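Local coordinates for autoinducer 2-binding protein LsrB (Clostridium saccharobutylicum DSM 13864, PDB 6DSP) that binds the quorum-sensing signal autoinducer 2, acting as its receptor within the bacterial solute-binding protein 2 family, at residues S66-I71 and A90-A95; V117-V122 and D323-V328; K155-Y160 and D192-N197; G269-G274 and V329-R334. One frame throughout, in Å; residues are numbered along the deposited sequence.

Contact 1: S66-I71 and A90-A95; sequences SQVSVI and AGVKDA
With CG1 anti to the backbone N (chi1 168°), Val68 places one methyl by Ala95 and leaves CG2 to meet Gly91 and Val92, while Val92 turns its own CG1 anti to the carbonyl carbon (chi1 -68°), toward the other helix. This is near-parallel helix packing in an alpha/beta fold: helices 64-76 and 89-101 belong to successive beta-alpha-beta crossovers on either side of strand 81-84 in the chain. The axes of segments 66-71 and 90-95 come within 9.1 Å at a signed crossing angle of -20°. Val92 CG1 meets three residues, with Ile71 CD1 4.0 Å away and Gln67 CB and Val68 CG2 also touching it. The side chains of Ile71 and Val92 stand at about a right angle, whereas those of Val68 and Val92 slide past each other in opposite directions. One turn on, Ala95 CB sits 4.0 Å from both Val68 CG1 and Ile71 CG2. Beneath this apolar seam, Ile71 and Val92 reach strand 81-84 through Ile82 and Leu84. Gln67 contributes aliphatic CB; its amide is fixed by Ser85 O, Pro28 O and Val87 N. Helix 89-101 is kinked here, the N atoms of Asp94 and Ala95 making no bond to the preceding turn. Its Gly91 carbonyl points into the contact, so that O lies a tight 3.1 Å from Val68 CG2.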
# COMPACT_ATOMS: atom_id res chain seq x y z
N SER A 66 7.75 14.96 8.32
CA SER A 66 7.79 15.54 6.99
C SER A 66 6.40 15.71 6.42
O SER A 66 6.10 16.73 5.80
CB SER A 66 8.59 14.69 6.06
OG SER A 66 8.56 15.28 4.79
N GLN A 67 5.53 14.70 6.61
CA GLN A 67 4.18 14.83 6.05
C GLN A 67 3.42 15.97 6.70
O GLN A 67 2.69 16.70 6.01
CB GLN A 67 3.39 13.52 6.16
CG GLN A 67 3.99 12.41 5.31
CD GLN A 67 3.02 11.25 5.19
OE1 GLN A 67 2.47 10.77 6.20
NE2 GLN A 67 2.78 10.80 3.98
N VAL A 68 3.61 16.19 8.02
CA VAL A 68 2.98 17.34 8.67
C VAL A 68 3.44 18.62 7.99
O VAL A 68 2.63 19.52 7.75
CB VAL A 68 3.32 17.35 10.17
CG1 VAL A 68 2.92 18.68 10.80
CG2 VAL A 68 2.60 16.20 10.88
N SER A 69 4.74 18.73 7.69
CA SER A 69 5.24 19.95 7.06
C SER A 69 4.61 20.13 5.69
O SER A 69 4.25 21.25 5.30
CB SER A 69 6.75 19.92 6.88
OG SER A 69 7.15 21.11 6.17
N VAL A 70 4.48 19.04 4.92
CA VAL A 70 3.86 19.13 3.60
C VAL A 70 2.40 19.56 3.71
O VAL A 70 1.93 20.43 2.96
CB VAL A 70 3.99 17.79 2.85
CG1 VAL A 70 3.19 17.81 1.56
CG2 VAL A 70 5.45 17.44 2.57
N ILE A 71 1.66 18.95 4.65
CA ILE A 71 0.26 19.33 4.87
C ILE A 71 0.16 20.81 5.24
O ILE A 71 -0.64 21.55 4.65
CB ILE A 71 -0.35 18.46 5.99
CG1 ILE A 71 -0.45 17.00 5.52
CG2 ILE A 71 -1.71 19.02 6.43
CD1 ILE A 71 -0.57 16.03 6.69
N ALA A 90 -1.28 8.62 13.66
CA ALA A 90 -1.31 9.46 14.84
C ALA A 90 -0.50 10.72 14.60
O ALA A 90 -0.87 11.80 15.08
CB ALA A 90 -0.79 8.70 16.06
N GLY A 91 0.61 10.62 13.87
CA GLY A 91 1.49 11.75 13.66
C GLY A 91 0.98 12.79 12.70
O GLY A 91 1.59 13.86 12.62
N VAL A 92 -0.11 12.55 12.00
CA VAL A 92 -0.68 13.59 11.15
C VAL A 92 -2.07 14.02 11.59
O VAL A 92 -2.67 14.89 10.94
CB VAL A 92 -0.71 13.19 9.66
CG1 VAL A 92 0.71 13.11 9.13
CG2 VAL A 92 -1.51 11.90 9.46
N LYS A 93 -2.58 13.46 12.69
CA LYS A 93 -3.95 13.77 13.10
C LYS A 93 -4.14 15.28 13.33
O LYS A 93 -5.09 15.88 12.81
CB LYS A 93 -4.33 12.96 14.35
CG LYS A 93 -5.80 13.07 14.74
CD LYS A 93 -6.11 12.23 15.94
CE LYS A 93 -7.61 12.24 16.18
NZ LYS A 93 -8.00 11.52 17.42
N ASP A 94 -3.25 15.90 14.12
CA ASP A 94 -3.42 17.33 14.43
C ASP A 94 -3.31 18.19 13.18
O ASP A 94 -4.09 19.14 13.00
CB ASP A 94 -2.38 17.79 15.45
CG ASP A 94 -2.57 17.17 16.82
OD1 ASP A 94 -3.59 16.52 17.12
OD2 ASP A 94 -1.66 17.36 17.65
N ALA A 95 -2.37 17.88 12.29
CA ALA A 95 -2.24 18.68 11.08
C ALA A 95 -3.49 18.57 10.21
O ALA A 95 -3.88 19.54 9.55
CB ALA A 95 -1.01 18.23 10.31

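Contact 2: V117-V122 and D323-V328; sequences VRKVMV and DTSSGV
Lys119 to Met121 run parallel to Ser326 to Val328, paired as Val120 with Gly327 and Met121 with Val328: Gly327 N gives a 2.9 Å bond to Lys119 O, and Met121 N a 3.0 Å bond to Gly327 O. Close CA-H...O approaches back this ladder, including Val120 CA to Gly327 O at 3.2 Å. Ahead of it a polar relay ties the loops. Lys119 NZ donates to Ser325 OG at 2.8 Å, its chain folded at CD and CE; that hydroxyl donates in turn to Asp323 OD1, 2.6 Å away. Ser325 N reaches the same oxygen from the same face of the carboxylate, making an Asx turn, so OD1 is gripped twice. Asp323 OD2, at 4.1 Å from Lys119 NZ, is too distant for a salt bridge, though the opposite charges probably still attract. Arg118 lays its guanidinium with one face over Gly327 O, while its firm polar partners are Asp112 and Asn312. Asn312 also bonds Ser326 OG, linking the two residues. On the Met121 side, CB packs on Val328 CG2. Strands 120-123 and 327-330, some 200 residues apart, thus become neighbours in one mixed sheet, as expected of a two-lobed periplasmic-binding-protein fold whose late chain returns to the first lobe.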
# COMPACT_ATOMS: atom_id res chain seq x y z
N VAL A 117 -10.84 12.22 11.01
CA VAL A 117 -10.15 13.39 10.49
C VAL A 117 -9.98 13.33 8.97
O VAL A 117 -9.21 14.11 8.41
CB VAL A 117 -8.82 13.69 11.21
CG1 VAL A 117 -9.07 13.81 12.71
CG2 VAL A 117 -7.75 12.65 10.93
N ARG A 118 -10.71 12.46 8.28
CA ARG A 118 -10.77 12.52 6.83
C ARG A 118 -12.17 12.11 6.38
O ARG A 118 -12.91 11.44 7.12
CB ARG A 118 -9.71 11.60 6.19
CG ARG A 118 -9.76 10.07 6.64
CD ARG A 118 -10.73 9.33 5.79
NE ARG A 118 -10.71 7.90 6.11
CZ ARG A 118 -11.83 7.21 6.34
NH1 ARG A 118 -13.02 7.81 6.30
NH2 ARG A 118 -11.74 5.92 6.55
N LYS A 119 -12.53 12.49 5.16
CA LYS A 119 -13.87 12.23 4.63
C LYS A 119 -13.96 10.87 3.95
O LYS A 119 -14.71 10.01 4.38
CB LYS A 119 -14.36 13.38 3.73
CG LYS A 119 -14.34 14.77 4.41
CD LYS A 119 -14.75 14.71 5.88
CE LYS A 119 -16.20 14.34 6.07
NZ LYS A 119 -16.61 14.23 7.55
N VAL A 120 -13.17 10.65 2.92
CA VAL A 120 -13.19 9.40 2.18
C VAL A 120 -11.77 8.88 2.10
O VAL A 120 -10.81 9.64 1.91
CB VAL A 120 -13.73 9.62 0.76
CG1 VAL A 120 -13.58 8.37 -0.11
CG2 VAL A 120 -15.20 10.03 0.82
N MET A 121 -11.63 7.57 2.25
CA MET A 121 -10.40 6.81 2.00
C MET A 121 -10.59 5.97 0.74
O MET A 121 -11.61 5.28 0.62
CB MET A 121 -10.17 5.87 3.18
CG MET A 121 -9.17 4.75 2.96
SD MET A 121 -7.47 5.34 2.76
CE MET A 121 -6.71 3.75 2.51
N VAL A 122 -9.65 6.05 -0.23
CA VAL A 122 -9.65 5.15 -1.39
C VAL A 122 -8.64 4.04 -1.16
O VAL A 122 -7.41 4.26 -1.18
CB VAL A 122 -9.40 5.88 -2.71
CG1 VAL A 122 -9.42 4.88 -3.85
CG2 VAL A 122 -10.50 6.93 -2.91
N ASP A 323 -20.68 8.13 11.90
CA ASP A 323 -20.68 9.32 11.04
C ASP A 323 -20.74 8.87 9.58
O ASP A 323 -19.75 8.39 9.02
CB ASP A 323 -19.43 10.15 11.31
CG ASP A 323 -19.34 11.39 10.45
OD1 ASP A 323 -20.23 11.68 9.63
OD2 ASP A 323 -18.33 12.10 10.64
N THR A 324 -21.90 9.04 8.94
CA THR A 324 -22.00 8.57 7.57
C THR A 324 -21.34 9.50 6.57
O THR A 324 -21.36 9.18 5.38
CB THR A 324 -23.45 8.30 7.16
OG1 THR A 324 -24.13 9.54 7.24
CG2 THR A 324 -24.12 7.25 8.05
N SER A 325 -20.74 10.61 6.99
CA SER A 325 -19.94 11.43 6.09
C SER A 325 -18.50 10.94 6.00
O SER A 325 -17.69 11.57 5.30
CB SER A 325 -19.94 12.89 6.52
OG SER A 325 -19.21 13.09 7.72
N SER A 326 -18.18 9.84 6.66
CA SER A 326 -16.82 9.30 6.67
C SER A 326 -16.91 7.87 6.15
O SER A 326 -17.66 7.07 6.71
CB SER A 326 -16.29 9.33 8.11
OG SER A 326 -15.03 8.69 8.18
N GLY A 327 -16.17 7.55 5.09
CA GLY A 327 -16.30 6.23 4.50
C GLY A 327 -15.16 5.88 3.57
O GLY A 327 -14.18 6.62 3.45
N VAL A 328 -15.32 4.74 2.90
CA VAL A 328 -14.24 4.09 2.15
C VAL A 328 -14.73 3.71 0.76
O VAL A 328 -15.83 3.15 0.61
CB VAL A 328 -13.78 2.82 2.91
CG1 VAL A 328 -12.77 2.00 2.08
CG2 VAL A 328 -13.24 3.16 4.29

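Contact 3: K155-Y160 and D192-N197; sequences KYCWHY and DNYYSN
His159 NE2 and Ser196 OG are hydrogen-bonded at 2.8 Å, the hydroxyl lying at the imidazole edge close to the ring plane; either atom could be the donor. His159 ND1 is held by Gln231, so the ring is fixed at both nitrogens. The bond lies at the C-terminal end of two parallel strands, 155-160 and 187-195, which are joined by helix 166-182 in a beta-alpha-beta unit. Three backbone bonds zip them together: Tyr194 N to Trp158 O at 3.0 Å and almost straight (177°), Tyr160 N to Tyr194 O at 2.9 Å, and Ser196 N to Tyr160 O at 3.0 Å. On the side of His159 and Tyr194, Cys157 SG touches Tyr194 CD1 obliquely, a sulfur-aromatic contact. On the other side Tyr160 and Tyr195 form a T-shaped pair, with planes at 88° and centroids 5.2 Å apart. Tyr195 directs its edge, led by CE1, onto the face of Tyr160 toward the rim. The Asn193 side chain crosses that of Tyr160 at a slant and lies alongside Trp158. Its ND2 comes near Tyr160 OH, but at a poor angle, and that hydroxyl bonds Asn169 instead. Its OD1 takes a bond from Gln172; a water that accepts from Trp158 N also lies within hydrogen-bonding distance of OD1, though it may not donate there. The amide is turned so that ND2 donates in its own plane to Tyr195 OH, 3.0 Å away.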
# COMPACT_ATOMS: atom_id res chain seq x y z
N LYS A 155 9.22 -22.05 7.31
CA LYS A 155 9.81 -20.99 8.10
C LYS A 155 9.64 -19.67 7.35
O LYS A 155 9.99 -19.58 6.17
CB LYS A 155 11.29 -21.27 8.33
CG LYS A 155 11.55 -22.38 9.34
CD LYS A 155 13.04 -22.54 9.63
CE LYS A 155 13.25 -23.50 10.78
NZ LYS A 155 14.67 -23.62 11.19
N TYR A 156 9.07 -18.68 8.01
CA TYR A 156 8.79 -17.43 7.30
C TYR A 156 8.89 -16.24 8.24
O TYR A 156 8.96 -16.37 9.46
CB TYR A 156 7.38 -17.47 6.66
CG TYR A 156 6.30 -17.29 7.69
CD1 TYR A 156 5.86 -18.37 8.49
CD2 TYR A 156 5.72 -16.05 7.90
CE1 TYR A 156 4.89 -18.17 9.44
CE2 TYR A 156 4.75 -15.87 8.86
CZ TYR A 156 4.36 -16.90 9.63
OH TYR A 156 3.39 -16.69 10.57
N CYS A 157 8.87 -15.05 7.64
CA CYS A 157 8.65 -13.83 8.41
C CYS A 157 8.14 -12.76 7.48
O CYS A 157 8.07 -12.95 6.26
CB CYS A 157 9.93 -13.35 9.13
SG CYS A 157 11.22 -12.66 8.09
N TRP A 158 7.79 -11.61 8.07
CA TRP A 158 7.33 -10.43 7.35
C TRP A 158 8.43 -9.36 7.36
O TRP A 158 9.15 -9.20 8.37
CB TRP A 158 6.08 -9.83 8.03
CG TRP A 158 4.89 -10.73 8.04
CD1 TRP A 158 4.69 -11.82 8.85
CD2 TRP A 158 3.71 -10.59 7.26
NE1 TRP A 158 3.46 -12.38 8.58
CE2 TRP A 158 2.83 -11.63 7.62
CE3 TRP A 158 3.30 -9.67 6.29
CZ2 TRP A 158 1.59 -11.81 7.01
CZ3 TRP A 158 2.07 -9.83 5.70
CH2 TRP A 158 1.21 -10.87 6.06
N HIS A 159 8.59 -8.68 6.23
CA HIS A 159 9.55 -7.57 6.06
C HIS A 159 8.78 -6.43 5.40
O HIS A 159 8.35 -6.55 4.25
CB HIS A 159 10.72 -8.03 5.17
CG HIS A 159 11.69 -6.92 4.81
ND1 HIS A 159 12.72 -7.11 3.91
CD2 HIS A 159 11.74 -5.61 5.19
CE1 HIS A 159 13.38 -5.97 3.75
NE2 HIS A 159 12.80 -5.05 4.51
N TYR A 160 8.57 -5.35 6.14
CA TYR A 160 7.83 -4.21 5.56
C TYR A 160 8.40 -2.91 6.13
O TYR A 160 9.55 -2.86 6.57
CB TYR A 160 6.32 -4.43 5.65
CG TYR A 160 5.69 -4.69 6.99
CD1 TYR A 160 5.72 -5.95 7.58
CD2 TYR A 160 4.99 -3.67 7.64
CE1 TYR A 160 5.03 -6.19 8.77
CE2 TYR A 160 4.34 -3.91 8.85
CZ TYR A 160 4.37 -5.17 9.40
OH TYR A 160 3.70 -5.44 10.56
N ASP A 192 8.70 -10.25 15.58
CA ASP A 192 8.72 -8.79 15.67
C ASP A 192 8.57 -8.13 14.30
O ASP A 192 8.23 -6.94 14.24
CB ASP A 192 10.07 -8.32 16.22
CG ASP A 192 10.22 -8.48 17.72
OD1 ASP A 192 9.24 -8.83 18.41
OD2 ASP A 192 11.34 -8.21 18.20
N ASN A 193 8.79 -8.87 13.22
CA ASN A 193 8.87 -8.38 11.86
C ASN A 193 10.17 -7.63 11.64
O ASN A 193 10.77 -7.11 12.58
CB ASN A 193 7.72 -7.47 11.44
CG ASN A 193 6.37 -8.03 11.77
OD1 ASN A 193 6.06 -9.19 11.46
ND2 ASN A 193 5.52 -7.20 12.36
N TYR A 194 10.59 -7.57 10.39
CA TYR A 194 11.71 -6.73 10.00
C TYR A 194 11.19 -5.48 9.30
O TYR A 194 10.28 -5.54 8.47
CB TYR A 194 12.65 -7.50 9.08
CG TYR A 194 13.56 -8.47 9.80
CD1 TYR A 194 13.17 -9.81 10.01
CD2 TYR A 194 14.81 -8.07 10.25
CE1 TYR A 194 14.02 -10.70 10.63
CE2 TYR A 194 15.67 -8.96 10.88
CZ TYR A 194 15.26 -10.27 11.07
OH TYR A 194 16.10 -11.16 11.69
N TYR A 195 11.82 -4.35 9.61
CA TYR A 195 11.38 -3.05 9.11
C TYR A 195 12.53 -2.33 8.41
O TYR A 195 13.64 -2.25 8.94
CB TYR A 195 10.88 -2.16 10.26
CG TYR A 195 9.69 -2.76 10.96
CD1 TYR A 195 8.51 -3.04 10.26
CD2 TYR A 195 9.73 -3.01 12.34
CE1 TYR A 195 7.40 -3.62 10.92
CE2 TYR A 195 8.64 -3.58 13.00
CZ TYR A 195 7.48 -3.87 12.30
OH TYR A 195 6.39 -4.41 12.95
N SER A 196 12.24 -1.79 7.22
CA SER A 196 13.26 -1.06 6.45
C SER A 196 12.87 0.38 6.12
O SER A 196 13.63 1.07 5.42
CB SER A 196 13.74 -1.82 5.22
OG SER A 196 12.65 -2.29 4.45
N ASN A 197 11.76 0.86 6.66
CA ASN A 197 11.50 2.30 6.73
C ASN A 197 11.35 2.96 5.37
O ASN A 197 11.51 4.19 5.26
CB ASN A 197 12.54 3.00 7.61
CG ASN A 197 12.65 2.33 8.94
OD1 ASN A 197 11.69 2.29 9.68
ND2 ASN A 197 13.80 1.77 9.25
O HOH W 1 7.31 -11.60 10.95

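Contact 4: G269-G274 and V329-R334; sequences GLWDCG and VLLPER. With PAV ((2R,4S)-2-methyl-2,3,3,4-tetrahydroxytetrahydrofuran), chain C.
Trp271 overlaps Leu331 at the pyrrole end of its indole, where CD1 touches Leu331 CD1 at 3.6 Å and the two side chains cross at about a right angle. A chi1 of 50° holds Trp271 CG between the backbone N and the carbonyl carbon, where it too lies near Leu331 CD1. Leu270 CG lies 3.8 Å above the centre of one indole face, and Phe250 adds an edge-to-face neighbour. Trp271 CB also packs on Arg334 CG; other contacts involve backbone oxygens or water. Arg334 CB rests 3.5 Å from Leu270 O, and a water accepts from Asp272 N at 2.8 Å while donating to Glu333 O at 2.7 Å. Arg334 curls back, folded at CD and NE, and its NH1 bonds Leu331 O at 3.0 Å, within the guanidinium plane, and also Gln124 O. Asp272 caps helix 273-288 through OD1. At the far end of the indole, CZ2 approaches O3 of the bound autoinducer at 3.4 Å, in the ring plane, and Leu270 CD1 meets its methyl carbon C1 at 3.9 Å. The packing thus joins the ligand pocket to the segment leaving strand 327-330, an arrangement consistent with the interlobe crossover region that borders the binding cleft of periplasmic binding proteins.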
# COMPACT_ATOMS: atom_id res chain seq x y z
N GLY A 269 2.41 -9.14 -6.14
CA GLY A 269 1.14 -8.53 -6.49
C GLY A 269 1.11 -7.02 -6.35
O GLY A 269 2.01 -6.39 -5.78
N LEU A 270 0.02 -6.46 -6.86
CA LEU A 270 -0.33 -5.06 -6.60
C LEU A 270 -1.77 -4.88 -7.07
O LEU A 270 -2.62 -5.74 -6.80
CB LEU A 270 0.64 -4.07 -7.26
CG LEU A 270 0.63 -2.70 -6.53
CD1 LEU A 270 1.41 -2.70 -5.22
CD2 LEU A 270 1.13 -1.60 -7.48
N TRP A 271 -2.05 -3.76 -7.72
CA TRP A 271 -3.38 -3.29 -8.10
C TRP A 271 -3.09 -2.03 -8.92
O TRP A 271 -1.93 -1.62 -9.04
CB TRP A 271 -4.24 -2.97 -6.84
CG TRP A 271 -3.52 -2.08 -5.86
CD1 TRP A 271 -3.43 -0.71 -5.91
CD2 TRP A 271 -2.73 -2.48 -4.73
NE1 TRP A 271 -2.64 -0.23 -4.90
CE2 TRP A 271 -2.19 -1.30 -4.15
CE3 TRP A 271 -2.45 -3.71 -4.13
CZ2 TRP A 271 -1.38 -1.33 -3.00
CZ3 TRP A 271 -1.65 -3.74 -2.99
CH2 TRP A 271 -1.11 -2.55 -2.45
N ASP A 272 -4.13 -1.41 -9.46
CA ASP A 272 -3.90 -0.28 -10.38
C ASP A 272 -3.71 0.98 -9.54
O ASP A 272 -4.66 1.70 -9.23
CB ASP A 272 -5.06 -0.16 -11.36
CG ASP A 272 -4.83 0.89 -12.42
OD1 ASP A 272 -3.98 1.79 -12.25
OD2 ASP A 272 -5.57 0.81 -13.42
N CYS A 273 -2.46 1.25 -9.14
CA CYS A 273 -2.23 2.39 -8.26
C CYS A 273 -2.40 3.72 -8.97
O CYS A 273 -2.68 4.72 -8.31
CB CYS A 273 -0.87 2.29 -7.56
SG CYS A 273 0.53 2.44 -8.67
N GLY A 274 -2.24 3.77 -10.30
CA GLY A 274 -2.53 4.99 -11.04
C GLY A 274 -3.99 5.37 -10.97
O GLY A 274 -4.32 6.52 -10.70
N VAL A 329 -13.90 3.94 -0.25
CA VAL A 329 -14.11 3.41 -1.60
C VAL A 329 -13.05 2.34 -1.81
O VAL A 329 -11.86 2.60 -1.57
CB VAL A 329 -14.00 4.52 -2.65
CG1 VAL A 329 -13.97 3.93 -4.05
CG2 VAL A 329 -15.15 5.51 -2.49
N LEU A 330 -13.47 1.15 -2.23
CA LEU A 330 -12.57 0.02 -2.47
C LEU A 330 -12.30 -0.18 -3.96
O LEU A 330 -13.23 -0.18 -4.77
CB LEU A 330 -13.22 -1.26 -1.92
CG LEU A 330 -13.27 -1.34 -0.39
CD1 LEU A 330 -14.25 -2.41 0.11
CD2 LEU A 330 -11.87 -1.53 0.19
N LEU A 331 -11.03 -0.42 -4.31
CA LEU A 331 -10.75 -0.84 -5.68
C LEU A 331 -11.41 -2.19 -5.95
O LEU A 331 -11.40 -3.08 -5.08
CB LEU A 331 -9.25 -1.02 -5.86
CG LEU A 331 -8.42 0.26 -5.82
CD1 LEU A 331 -7.00 -0.11 -6.22
CD2 LEU A 331 -8.99 1.34 -6.74
N PRO A 332 -11.96 -2.39 -7.15
CA PRO A 332 -12.63 -3.66 -7.45
C PRO A 332 -11.71 -4.84 -7.70
O PRO A 332 -12.19 -5.98 -7.68
CB PRO A 332 -13.43 -3.34 -8.73
CG PRO A 332 -12.69 -2.24 -9.38
CD PRO A 332 -12.15 -1.40 -8.22
N GLU A 333 -10.43 -4.63 -7.96
CA GLU A 333 -9.60 -5.78 -8.24
C GLU A 333 -8.17 -5.53 -7.81
O GLU A 333 -7.73 -4.39 -7.69
CB GLU A 333 -9.67 -6.27 -9.69
CG GLU A 333 -8.85 -5.47 -10.65
CD GLU A 333 -9.12 -5.88 -12.09
OE1 GLU A 333 -10.07 -6.65 -12.33
OE2 GLU A 333 -8.37 -5.43 -12.99
N ARG A 334 -7.48 -6.62 -7.50
CA ARG A 334 -6.04 -6.66 -7.29
C ARG A 334 -5.43 -7.58 -8.33
O ARG A 334 -6.13 -8.36 -8.99
CB ARG A 334 -5.71 -7.08 -5.85
CG ARG A 334 -6.18 -6.01 -4.84
CD ARG A 334 -7.01 -6.60 -3.70
NE ARG A 334 -8.29 -7.09 -4.18
CZ ARG A 334 -9.35 -6.33 -4.42
NH1 ARG A 334 -9.32 -5.02 -4.23
NH2 ARG A 334 -10.46 -6.91 -4.87
O2 PAV C . 2.62 -2.15 -0.12
C2 PAV C . 2.61 -0.79 -0.59
C1 PAV C . 2.58 -0.70 -2.13
O5 PAV C . 4.01 -0.28 -0.25
C5 PAV C . 3.92 1.08 -0.15
C4 PAV C . 2.43 1.45 -0.18
O4 PAV C . 2.13 2.41 0.83
C3 PAV C . 1.76 0.09 0.02
O3 PAV C . 0.50 0.06 -0.59
O13 PAV C . 1.67 -0.21 1.40
O HOH W 2 -6.68 -2.65 -9.49

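In the fold
Contacts 1 and 2 belong to the lobe built on the eight-stranded mixed sheet, with centres 18 Å apart and touching through Lys93 and Val117. Contact 3 lies in the four-stranded parallel sheet of the other lobe, its centre about 30 Å from that of contact 2. Along the chain, contact 1 closes first; contact 3 is nested inside the long loop that contact 2 closes; contacts 2 and 4 alternate their segments. These last two share strand 327-330, where Met121 O and Val329 N probably bond. Contact 4 is nearest the chain's centre; residues following strand 327-330 pack against Leu270 and Trp271, which line the autoinducer pocket.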